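Local coordinates for protein bifunctional enzyme cysn/cysc (Mycobacterium tuberculosis, PDB 4BZX) that phosphorylates adenosine-5'-phosphosulfate with ATP, as the APS kinase part of the bifunctional sulfate-activating enzyme CysN/CysC, at residues W8-S13 / E107-T112; A35-G40 / L80-S85; G46-L51 / R63-V68. All coordinates share one frame; numbering follows the deposited sequence. Where two conformers were deposited one is given.

Contact 1 (W8-S13 / E107-T112); sequences WFTGLS and EVFCDT. With ANP (phosphoaminophosphonic acid-adenylate ester), chain D; EDO (1,2-ethanediol), chain E.
W8 O is approached by two groups of strand 104-110. V108 N donates to it at 2.8 Å with an almost straight N-H...O angle of 175°, and E107 CA adds a longer C-H...O contact from beside that bond. The ladder continues with T10 N to V108 O and C110 N to T10 O, both bonds 2.9 Å long. This alternation is the signature of parallel strands, whose short axes here diverge by 27°.

On the face carrying F9 and V108 the two side chains run side by side. With F9 CG next to its own backbone N (chi1 -64°), the ring lays CD2 3.7 Å from V108 CG1, while C110 SG comes obliquely to the same ring. These ring contacts hold for one of two F9 conformers and are less certain for that reason. K17, V20 and A21 of helix 17-30 also pack on F9. The other face carries W8, T10, E107 and F109. T10 O lies at the edge of the F109 ring, near its plane, whereas the polar end of T10 turns to I84 O, S85 O and Y144 OH. W8 NE1 likewise leaves the contact, for S85 OG.

Beyond the last direct bond a water joins the segments, accepting from L12 N at 2.9 Å and donating to C110 O at 2.7 Å. It thus bridges them where they separate. L12 CD1 still comes within 3.9 Å of T112 O. S13 OG lies beside ANP O1G, but at a separation too short to be trusted in detail. K17 NZ and the amides of G16 and S18 hold the same nucleotide. The central strand 5-10 running into G11 and the following loop is consistent with the Walker A P-loop of a P-loop kinase fold.

Contact 2 (A35-G40 / L80-S85); sequences AYVLDG and LVPAIS. With ADX (adenosine-5'-phosphosulfate), chain C.
L38 N donates to L80 O at 2.8 Å, and L80 N to Y36 O at 2.9 Å, so L80 is held through both backbone polar atoms. This is the parallel pairing of edge strand 35-37 with strand 78-82 in the P-loop kinase sheet. Beyond the regular pair, G40 N reaches P82 O at 3.0 Å with an angle of 163°, carrying the alignment into the start of helix 40-43.

Beyond P82, segment 80-85 turns its amides to the substrate: I84 N donates to O2A of adenosine-5'-phosphosulfate at 2.8 Å, and S85 N to O1B on its sulfate, so successive backbone N-H groups grip phosphate and sulfate in turn. D39 OD2 is bonded to S18 OG of the probable Walker A loop, the nearest atom of the D39 side chain lies about 4 Å from the magnesium ion, and OD1 caps the helix weakly at N42 N.

The V37, L80 and P82 side chains pack together. V37 has CG1 opposite its backbone N (chi1 177°); its side chain and that of P82 cross at about a right angle, with V37 CG1 3.7 Å from P82 CD, and V37 CG2 meets L80 CD1. The P82 ring also packs against D39, whose OD2 is 3.5 Å from P82 CG. Lacking an N-H, P82 cannot supply the next rung of the ladder: buried L38 O has no hydrogen-bonding partner and faces P82 CD at 3.4 Å.

Contact 3 (G46-L51 / R63-V68); sequences GLNADL and RRLSHV. With EDO (1,2-ethanediol), chain H.
R64 and D50 meet through a two-pronged salt bridge: NH1 of R64 lies 2.8 Å from OD1 of D50, and NH2 of R64 is also 2.8 Å from OD2 of D50, the latter bond nearly straight at 174°. Both oxygens use their syn lone pairs, and the carboxylate and guanidinium planes are only 18° apart, so the groups join end-on in almost one plane. L51 CD1 lies over one face of the guanidinium, 3.7 Å from NH1 of R64 and offset toward its rim.

The tightly packed part centres on buried N48. Its OD1 accepts from R64 NH1 at 3.0 Å through an in-plane lone pair, though tilted from the guanidinium plane, and its ND2 packs 4.0 Å from L65 CD2. The arginine chain, extended from CG to NE, slides past N48 in the opposite direction. The solvent side holds exposed D50 and L47; there CD2 of L47 and CG2 of V68 touch tip to tip at 3.8 Å. R63 and H67 make no contact with 46-51; R63 NH1 and H67 NE2 share O2 of a bound ethanediol, probably from the crystallisation liquor.

R64 NE also forms a salt bridge with E60, one turn earlier on helix 55-74. Flanked by two carboxylates, the guanidinium charge is probably well compensated, and three directed bonds to the loop fix its rotation while joining the segment before helix 55-74 to that helix.

How the contacts relate
From the N terminus, strand 5-10 comes first, and contact 1 closes the widest loop when strand 104-110 pairs beside it. Within that loop, 35-40 returns to 80-85 in contact 2, and inside this in turn lies contact 3, which brings 46-51, in the loop before helix 55-74, against residues 63-68 of that helix; the three nest without crossing. Contacts 1 and 2 are both part of one parallel sheet, since strand 78-82 is also a neighbour of strand 5-10, so together they span four adjacent strands. Contact 3 joins a loop to helix 55-74, which packs on the sheet: L65 and V68 meet L38, and L65 and S66 meet W8, close to the substrate pocket.

Contact 1 (W8-S13 / E107-T112)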
loop_
_atom_site.group_PDB
_atom_site.type_symbol
_atom_site.label_atom_id
_atom_site.label_comp_id
_atom_site.label_asym_id
_atom_site.label_seq_id
_atom_site.Cartn_x
_atom_site.Cartn_y
_atom_site.Cartn_z
ATOM N N TRP A 8 3.803 -4.633 1.559
ATOM C CA TRP A 8 3.635 -3.430 0.745
ATOM C C TRP A 8 2.443 -3.645 -0.169
ATOM O O TRP A 8 2.512 -4.558 -1.037
ATOM C CB TRP A 8 4.880 -3.253 -0.072
ATOM C CG TRP A 8 5.001 -1.896 -0.665
ATOM C CD1 TRP A 8 4.431 -1.461 -1.836
ATOM C CD2 TRP A 8 5.763 -0.781 -0.156
ATOM N NE1 TRP A 8 4.825 -0.158 -2.092
ATOM C CE2 TRP A 8 5.599 0.290 -1.069
ATOM C CE3 TRP A 8 6.505 -0.563 1.006
ATOM C CZ2 TRP A 8 6.200 1.553 -0.854
ATOM C CZ3 TRP A 8 7.094 0.692 1.182
ATOM C CH2 TRP A 8 6.896 1.699 0.267
ATOM N N PHE A 9 1.388 -2.824 -0.023
ATOM C CA PHE A 9 0.079 -2.984 -0.764
ATOM C C PHE A 9 -0.028 -1.904 -1.880
ATOM O O PHE A 9 -0.134 -0.739 -1.456
ATOM C CB PHE A 9 -1.146 -2.726 0.122
ATOM C CG PHE A 9 -1.343 -3.683 1.277
ATOM C CD1 PHE A 9 -0.709 -3.447 2.472
ATOM C CD2 PHE A 9 -2.237 -4.746 1.195
ATOM C CE1 PHE A 9 -0.879 -4.302 3.564
ATOM C CE2 PHE A 9 -2.391 -5.621 2.275
ATOM C CZ PHE A 9 -1.734 -5.374 3.480
ATOM N N THR A 10 -0.077 -2.279 -3.206
ATOM C CA THR A 10 -0.144 -1.400 -4.355
ATOM C C THR A 10 -1.490 -1.592 -5.014
ATOM O O THR A 10 -2.085 -2.714 -4.944
ATOM C CB THR A 10 1.025 -1.671 -5.301
ATOM O OG1 THR A 10 0.922 -0.879 -6.478
ATOM C CG2 THR A 10 1.082 -3.177 -5.766
ATOM N N GLY A 11 -1.971 -0.545 -5.648
ATOM C CA GLY A 11 -3.236 -0.638 -6.353
ATOM C C GLY A 11 -3.848 0.720 -6.510
ATOM O O GLY A 11 -3.488 1.687 -5.834
ATOM N N LEU A 12 -4.865 0.747 -7.369
ATOM C CA LEU A 12 -5.644 1.937 -7.636
ATOM C C LEU A 12 -6.252 2.545 -6.367
ATOM O O LEU A 12 -6.509 1.876 -5.366
ATOM C CB LEU A 12 -6.746 1.667 -8.661
ATOM C CG LEU A 12 -6.315 1.228 -10.074
ATOM C CD1 LEU A 12 -7.518 0.900 -10.905
ATOM C CD2 LEU A 12 -5.509 2.309 -10.763
ATOM N N SER A 13 -6.503 3.849 -6.439
ATOM C CA SER A 13 -7.323 4.464 -5.455
ATOM C C SER A 13 -8.688 3.768 -5.371
ATOM O O SER A 13 -9.311 3.479 -6.372
ATOM C CB SER A 13 -7.483 5.950 -5.719
ATOM O OG SER A 13 -8.256 6.532 -4.715
ATOM N N GLU A 107 4.927 -8.181 -1.510
ATOM C CA GLU A 107 4.122 -7.241 -2.307
ATOM C C GLU A 107 2.698 -7.798 -2.490
ATOM O O GLU A 107 2.518 -8.932 -2.971
ATOM C CB GLU A 107 4.787 -7.063 -3.669
ATOM C CG GLU A 107 3.957 -6.197 -4.622
ATOM C CD GLU A 107 4.571 -6.152 -6.002
ATOM O OE1 GLU A 107 4.715 -7.214 -6.687
ATOM O OE2 GLU A 107 4.916 -5.064 -6.410
ATOM N N VAL A 108 1.716 -7.001 -2.120
ATOM C CA VAL A 108 0.302 -7.354 -2.219
ATOM C C VAL A 108 -0.339 -6.400 -3.220
ATOM O O VAL A 108 -0.367 -5.154 -3.033
ATOM C CB VAL A 108 -0.414 -7.308 -0.867
ATOM C CG1 VAL A 108 -1.885 -7.633 -1.053
ATOM C CG2 VAL A 108 0.231 -8.302 0.079
ATOM N N PHE A 109 -0.857 -6.954 -4.286
ATOM C CA PHE A 109 -1.586 -6.166 -5.304
ATOM C C PHE A 109 -3.073 -6.267 -5.028
ATOM O O PHE A 109 -3.684 -7.359 -5.136
ATOM C CB PHE A 109 -1.245 -6.739 -6.675
ATOM C CG PHE A 109 -1.918 -6.051 -7.832
ATOM C CD1 PHE A 109 -2.358 -4.740 -7.796
ATOM C CD2 PHE A 109 -2.034 -6.742 -9.032
ATOM C CE1 PHE A 109 -2.945 -4.147 -8.906
ATOM C CE2 PHE A 109 -2.622 -6.166 -10.122
ATOM C CZ PHE A 109 -3.100 -4.868 -10.074
ATOM N N CYS A 110 -3.688 -5.139 -4.676
ATOM C CA CYS A 110 -5.133 -5.047 -4.535
ATOM C C CYS A 110 -5.738 -4.809 -5.926
ATOM O O CYS A 110 -5.864 -3.678 -6.372
ATOM C CB CYS A 110 -5.528 -3.925 -3.585
ATOM S SG CYS A 110 -5.007 -4.294 -1.885
ATOM N N ASP A 111 -6.000 -5.912 -6.632
ATOM C CA ASP A 111 -6.408 -5.872 -7.998
ATOM C C ASP A 111 -7.933 -5.794 -8.111
ATOM O O ASP A 111 -8.632 -6.783 -8.399
ATOM C CB ASP A 111 -5.810 -7.071 -8.738
ATOM C CG ASP A 111 -5.989 -7.012 -10.214
ATOM O OD1 ASP A 111 -6.565 -5.993 -10.718
ATOM O OD2 ASP A 111 -5.523 -8.007 -10.855
ATOM N N THR A 112 -8.434 -4.584 -7.960
ATOM C CA THR A 112 -9.839 -4.240 -8.148
ATOM C C THR A 112 -9.905 -3.414 -9.448
ATOM O O THR A 112 -9.168 -2.435 -9.617
ATOM C CB THR A 112 -10.350 -3.419 -6.972
ATOM O OG1 THR A 112 -10.245 -4.194 -5.762
ATOM C CG2 THR A 112 -11.803 -2.992 -7.184
HETATM P PG ANP D . -6.858 5.167 -1.674
HETATM O O1G ANP D . -7.675 6.213 -2.359
HETATM O O2G ANP D . -6.585 5.557 -0.241
HETATM O O3G ANP D . -5.489 4.804 -2.407
HETATM P PB ANP D . -7.593 2.381 -0.857
HETATM O O1B ANP D . -6.983 1.404 -1.863
HETATM O O2B ANP D . -6.907 2.541 0.467
HETATM N N3B ANP D . -7.893 3.831 -1.526
HETATM P PA ANP D . -9.938 1.837 0.778
HETATM O O1A ANP D . -10.094 3.227 1.306
HETATM O O2A ANP D . -9.343 0.813 1.699
HETATM O O3A ANP D . -9.176 1.874 -0.619
HETATM O "O5'" ANP D . -11.328 1.176 0.191
HETATM C "C5'" ANP D . -12.190 1.750 -0.740
HETATM C "C4'" ANP D . -13.544 1.060 -0.503
HETATM O "O4'" ANP D . -13.574 -0.159 -1.140
HETATM C "C3'" ANP D . -13.770 0.790 0.968
HETATM O "O3'" ANP D . -14.695 1.773 1.448
HETATM C "C2'" ANP D . -14.315 -0.592 1.052
HETATM O "O2'" ANP D . -15.625 -0.527 1.592
HETATM C "C1'" ANP D . -14.372 -1.070 -0.349
HETATM N N9 ANP D . -13.816 -2.412 -0.345
HETATM C C8 ANP D . -12.490 -2.725 -0.370
HETATM N N7 ANP D . -12.309 -4.073 -0.382
HETATM C C5 ANP D . -13.552 -4.626 -0.328
HETATM C C6 ANP D . -14.118 -5.993 -0.324
HETATM N N6 ANP D . -13.274 -7.041 -0.329
HETATM N N1 ANP D . -15.479 -6.140 -0.294
HETATM C C2 ANP D . -16.323 -5.085 -0.262
HETATM N N3 ANP D . -15.883 -3.820 -0.291
HETATM C C4 ANP D . -14.543 -3.533 -0.319
HETATM C C1 EDO E . -6.039 -2.170 -12.640
HETATM O O1 EDO E . -4.773 -2.035 -13.296
HETATM C C2 EDO E . -5.687 -2.690 -11.253
HETATM O O2 EDO E . -6.805 -3.040 -10.454
HETATM O O HOH W 1 -5.842 -1.783 -8.352
#

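Contact 2 (A35-G40 / L80-S85)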
loop_
_atom_site.group_PDB
_atom_site.type_symbol
_atom_site.label_atom_id
_atom_site.label_comp_id
_atom_site.label_asym_id
_atom_site.label_seq_id
_atom_site.Cartn_x
_atom_site.Cartn_y
_atom_site.Cartn_z
ATOM N N ALA A 35 2.077 -5.035 15.074
ATOM C CA ALA A 35 1.878 -4.596 13.680
ATOM C C ALA A 35 1.598 -3.115 13.684
ATOM O O ALA A 35 0.992 -2.593 14.625
ATOM C CB ALA A 35 0.683 -5.317 13.037
ATOM N N TYR A 36 1.958 -2.468 12.580
ATOM C CA TYR A 36 1.689 -1.045 12.391
ATOM C C TYR A 36 1.460 -0.702 10.973
ATOM O O TYR A 36 2.222 -1.166 10.092
ATOM C CB TYR A 36 2.943 -0.289 12.926
ATOM C CG TYR A 36 2.645 1.175 13.139
ATOM C CD1 TYR A 36 1.953 1.604 14.257
ATOM C CD2 TYR A 36 3.093 2.088 12.260
ATOM C CE1 TYR A 36 1.642 2.959 14.454
ATOM C CE2 TYR A 36 2.815 3.445 12.452
ATOM C CZ TYR A 36 2.105 3.850 13.538
ATOM O OH TYR A 36 1.877 5.187 13.608
ATOM N N VAL A 37 0.509 0.183 10.739
ATOM C CA VAL A 37 0.161 0.615 9.393
ATOM C C VAL A 37 0.781 1.964 9.061
ATOM O O VAL A 37 0.602 2.949 9.798
ATOM C CB VAL A 37 -1.354 0.718 9.196
ATOM C CG1 VAL A 37 -1.691 1.244 7.793
ATOM C CG2 VAL A 37 -2.037 -0.609 9.419
ATOM N N LEU A 38 1.549 2.001 8.006
ATOM C CA LEU A 38 2.100 3.305 7.468
ATOM C C LEU A 38 1.293 3.622 6.242
ATOM O O LEU A 38 1.650 3.124 5.155
ATOM C CB LEU A 38 3.569 3.238 7.043
ATOM C CG LEU A 38 4.577 3.025 8.120
ATOM C CD1 LEU A 38 5.939 2.819 7.458
ATOM C CD2 LEU A 38 4.599 4.168 9.139
ATOM N N ASP A 39 0.250 4.415 6.381
ATOM C CA ASP A 39 -0.712 4.656 5.275
ATOM C C ASP A 39 -0.300 5.885 4.493
ATOM O O ASP A 39 -0.127 6.969 5.084
ATOM C CB ASP A 39 -2.090 4.821 5.907
ATOM C CG ASP A 39 -3.234 4.981 4.879
ATOM O OD1 ASP A 39 -3.281 5.990 4.168
ATOM O OD2 ASP A 39 -4.107 4.118 4.859
ATOM N N GLY A 40 -0.098 5.743 3.206
ATOM C CA GLY A 40 0.296 6.828 2.319
ATOM C C GLY A 40 -0.512 8.088 2.502
ATOM O O GLY A 40 0.044 9.188 2.612
ATOM N N LEU A 80 2.690 -2.581 7.620
ATOM C CA LEU A 80 1.711 -2.703 6.528
ATOM C C LEU A 80 1.743 -1.338 5.827
ATOM O O LEU A 80 1.552 -0.345 6.514
ATOM C CB LEU A 80 0.333 -2.993 7.071
ATOM C CG LEU A 80 0.351 -4.321 7.841
ATOM C CD1 LEU A 80 -0.477 -4.304 9.090
ATOM C CD2 LEU A 80 -0.032 -5.429 6.900
ATOM N N VAL A 81 2.012 -1.296 4.519
ATOM C CA VAL A 81 2.118 -0.033 3.790
ATOM C C VAL A 81 1.119 0.070 2.629
ATOM O O VAL A 81 1.425 -0.355 1.514
ATOM C CB VAL A 81 3.544 0.207 3.273
ATOM C CG1 VAL A 81 3.605 1.576 2.607
ATOM C CG2 VAL A 81 4.612 -0.007 4.345
ATOM N N PRO A 82 -0.074 0.639 2.920
ATOM C CA PRO A 82 -1.023 0.879 1.859
ATOM C C PRO A 82 -0.743 2.184 1.170
ATOM O O PRO A 82 -0.933 3.283 1.760
ATOM C CB PRO A 82 -2.338 0.871 2.581
ATOM C CG PRO A 82 -2.017 1.419 3.920
ATOM C CD PRO A 82 -0.732 0.824 4.258
ATOM N N ALA A 83 -0.163 2.089 -0.016
ATOM C CA ALA A 83 0.158 3.266 -0.833
ATOM C C ALA A 83 -0.001 2.888 -2.276
ATOM O O ALA A 83 0.206 1.754 -2.624
ATOM C CB ALA A 83 1.548 3.695 -0.625
ATOM N N ILE A 84 -0.519 3.797 -3.105
ATOM C CA ILE A 84 -0.812 3.413 -4.480
ATOM C C ILE A 84 0.363 2.755 -5.192
ATOM O O ILE A 84 0.256 1.677 -5.801
ATOM C CB ILE A 84 -1.376 4.651 -5.266
ATOM C CG1 ILE A 84 -2.783 4.975 -4.786
ATOM C CG2 ILE A 84 -1.394 4.363 -6.794
ATOM C CD1 ILE A 84 -3.274 6.282 -5.384
ATOM N N SER A 85 1.563 3.354 -5.040
ATOM C CA SER A 85 2.802 2.855 -5.649
ATOM C C SER A 85 2.643 2.570 -7.156
ATOM O O SER A 85 2.705 1.396 -7.544
ATOM C CB SER A 85 3.223 1.563 -4.958
ATOM O OG SER A 85 3.503 1.810 -3.612
HETATM S SB ADX C . 1.504 7.387 -4.229
HETATM O O1B ADX C . 1.793 6.045 -3.789
HETATM O O2B ADX C . 1.251 7.486 -5.656
HETATM O O3B ADX C . 2.517 8.390 -3.800
HETATM P PA ADX C . -0.341 7.620 -2.007
HETATM O O1A ADX C . 0.742 8.187 -1.141
HETATM O O2A ADX C . -0.840 6.267 -1.722
HETATM O O3A ADX C . 0.153 7.815 -3.553
HETATM O "O5'" ADX C . -1.518 8.706 -1.953
HETATM C "C5'" ADX C . -2.723 8.349 -2.574
HETATM C "C4'" ADX C . -3.817 9.017 -1.714
HETATM O "O4'" ADX C . -4.037 10.377 -2.136
HETATM C "C3'" ADX C . -5.076 8.222 -1.881
HETATM O "O3'" ADX C . -5.644 8.071 -0.553
HETATM C "C2'" ADX C . -5.862 9.085 -2.785
HETATM O "O2'" ADX C . -7.237 8.928 -2.360
HETATM C "C1'" ADX C . -5.399 10.518 -2.690
HETATM N N9 ADX C . -5.095 11.299 -3.881
HETATM C C8 ADX C . -5.265 12.658 -3.995
HETATM N N7 ADX C . -4.851 13.106 -5.160
HETATM C C5 ADX C . -4.412 12.013 -5.845
HETATM C C6 ADX C . -3.897 11.846 -7.185
HETATM N N6 ADX C . -3.734 12.924 -7.983
HETATM N N1 ADX C . -3.572 10.582 -7.542
HETATM C C2 ADX C . -3.751 9.561 -6.725
HETATM N N3 ADX C . -4.258 9.640 -5.463
HETATM C C4 ADX C . -4.575 10.854 -5.007
#

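Contact 3 (G46-L51 / R63-V68)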
loop_
_atom_site.group_PDB
_atom_site.type_symbol
_atom_site.label_atom_id
_atom_site.label_comp_id
_atom_site.label_asym_id
_atom_site.label_seq_id
_atom_site.Cartn_x
_atom_site.Cartn_y
_atom_site.Cartn_z
ATOM N N GLY A 46 1.633 14.576 7.320
ATOM C CA GLY A 46 2.734 14.880 8.244
ATOM C C GLY A 46 4.087 14.782 7.555
ATOM O O GLY A 46 4.572 15.769 6.954
ATOM N N LEU A 47 4.734 13.622 7.687
ATOM C CA LEU A 47 6.068 13.399 7.138
ATOM C C LEU A 47 6.133 13.848 5.669
ATOM O O LEU A 47 7.082 14.502 5.234
ATOM C CB LEU A 47 6.432 11.946 7.242
ATOM C CG LEU A 47 7.748 11.548 6.575
ATOM C CD1 LEU A 47 8.901 12.316 7.185
ATOM C CD2 LEU A 47 7.943 10.042 6.659
ATOM N N ASN A 48 5.098 13.424 4.929
ATOM C CA ASN A 48 5.024 13.701 3.507
ATOM C C ASN A 48 4.110 14.821 3.078
ATOM O O ASN A 48 3.773 14.918 1.890
ATOM C CB ASN A 48 4.747 12.400 2.794
ATOM C CG ASN A 48 5.873 11.430 3.009
ATOM O OD1 ASN A 48 7.046 11.815 3.084
ATOM N ND2 ASN A 48 5.542 10.232 3.215
ATOM N N ALA A 49 3.837 15.761 3.993
ATOM C CA ALA A 49 2.988 16.929 3.664
ATOM C C ALA A 49 3.539 17.913 2.661
ATOM O O ALA A 49 2.797 18.748 2.100
ATOM C CB ALA A 49 2.570 17.666 4.937
ATOM N N ASP A 50 4.834 17.820 2.401
ATOM C CA ASP A 50 5.499 18.679 1.434
ATOM C C ASP A 50 5.408 18.149 0.000
ATOM O O ASP A 50 5.866 18.820 -0.957
ATOM C CB ASP A 50 6.968 18.882 1.818
ATOM C CG ASP A 50 7.772 17.564 1.890
ATOM O OD1 ASP A 50 7.223 16.524 2.308
ATOM O OD2 ASP A 50 8.986 17.582 1.542
ATOM N N LEU A 51 4.819 16.974 -0.178
ATOM C CA LEU A 51 4.796 16.332 -1.477
ATOM C C LEU A 51 3.403 16.337 -2.089
ATOM O O LEU A 51 2.417 16.117 -1.403
ATOM C CB LEU A 51 5.296 14.872 -1.329
ATOM C CG LEU A 51 6.687 14.730 -0.715
ATOM C CD1 LEU A 51 6.964 13.294 -0.449
ATOM C CD2 LEU A 51 7.731 15.394 -1.621
ATOM N N ARG A 63 9.934 6.521 -1.464
ATOM C CA ARG A 63 11.299 6.363 -0.917
ATOM C C ARG A 63 11.326 6.552 0.588
ATOM O O ARG A 63 11.930 5.774 1.349
ATOM C CB ARG A 63 12.267 7.367 -1.619
ATOM C CG ARG A 63 13.721 7.176 -1.238
ATOM C CD ARG A 63 14.592 8.341 -1.735
ATOM N NE ARG A 63 14.410 9.535 -0.936
ATOM C CZ ARG A 63 14.907 9.761 0.288
ATOM N NH1 ARG A 63 15.760 8.927 0.850
ATOM N NH2 ARG A 63 14.648 10.895 0.922
ATOM N N ARG A 64 10.703 7.615 1.040
ATOM C CA ARG A 64 10.659 7.884 2.408
ATOM C C ARG A 64 9.912 6.796 3.173
ATOM O O ARG A 64 10.343 6.335 4.253
ATOM C CB ARG A 64 10.014 9.244 2.645
ATOM C CG ARG A 64 10.821 10.470 2.212
ATOM C CD ARG A 64 10.021 11.713 2.514
ATOM N NE ARG A 64 10.516 12.911 1.856
ATOM C CZ ARG A 64 9.943 14.118 1.959
ATOM N NH1 ARG A 64 8.809 14.260 2.651
ATOM N NH2 ARG A 64 10.405 15.145 1.296
ATOM N N LEU A 65 8.733 6.428 2.645
ATOM C CA LEU A 65 7.977 5.377 3.283
ATOM C C LEU A 65 8.778 4.061 3.371
ATOM O O LEU A 65 8.670 3.345 4.351
ATOM C CB LEU A 65 6.709 5.168 2.489
ATOM C CG LEU A 65 5.617 6.212 2.628
ATOM C CD1 LEU A 65 4.410 5.796 1.781
ATOM C CD2 LEU A 65 5.291 6.347 4.128
ATOM N N SER A 66 9.539 3.752 2.350
ATOM C CA SER A 66 10.318 2.514 2.379
ATOM C C SER A 66 11.364 2.536 3.489
ATOM O O SER A 66 11.510 1.531 4.176
ATOM C CB SER A 66 10.893 2.144 1.024
ATOM O OG SER A 66 11.934 3.025 0.596
ATOM N N HIS A 67 12.077 3.676 3.708
ATOM C CA HIS A 67 13.001 3.798 4.821
ATOM C C HIS A 67 12.370 3.778 6.203
ATOM O O HIS A 67 12.895 3.089 7.096
ATOM C CB HIS A 67 13.764 5.106 4.681
ATOM C CG HIS A 67 14.797 5.057 3.638
ATOM N ND1 HIS A 67 15.925 4.258 3.750
ATOM C CD2 HIS A 67 14.911 5.725 2.477
ATOM C CE1 HIS A 67 16.648 4.397 2.659
ATOM N NE2 HIS A 67 16.088 5.322 1.907
ATOM N N VAL A 68 11.156 4.386 6.331
ATOM C CA VAL A 68 10.464 4.355 7.568
ATOM C C VAL A 68 9.966 2.896 7.888
ATOM O O VAL A 68 10.065 2.428 9.035
ATOM C CB VAL A 68 9.327 5.337 7.591
ATOM C CG1 VAL A 68 8.530 5.217 8.861
ATOM C CG2 VAL A 68 9.782 6.776 7.442
HETATM C C1 EDO H . 16.738 5.076 -1.739
HETATM O O1 EDO H . 17.050 5.825 -2.914
HETATM C C2 EDO H . 17.702 5.567 -0.693
HETATM O O2 EDO H . 17.159 6.709 -0.050
#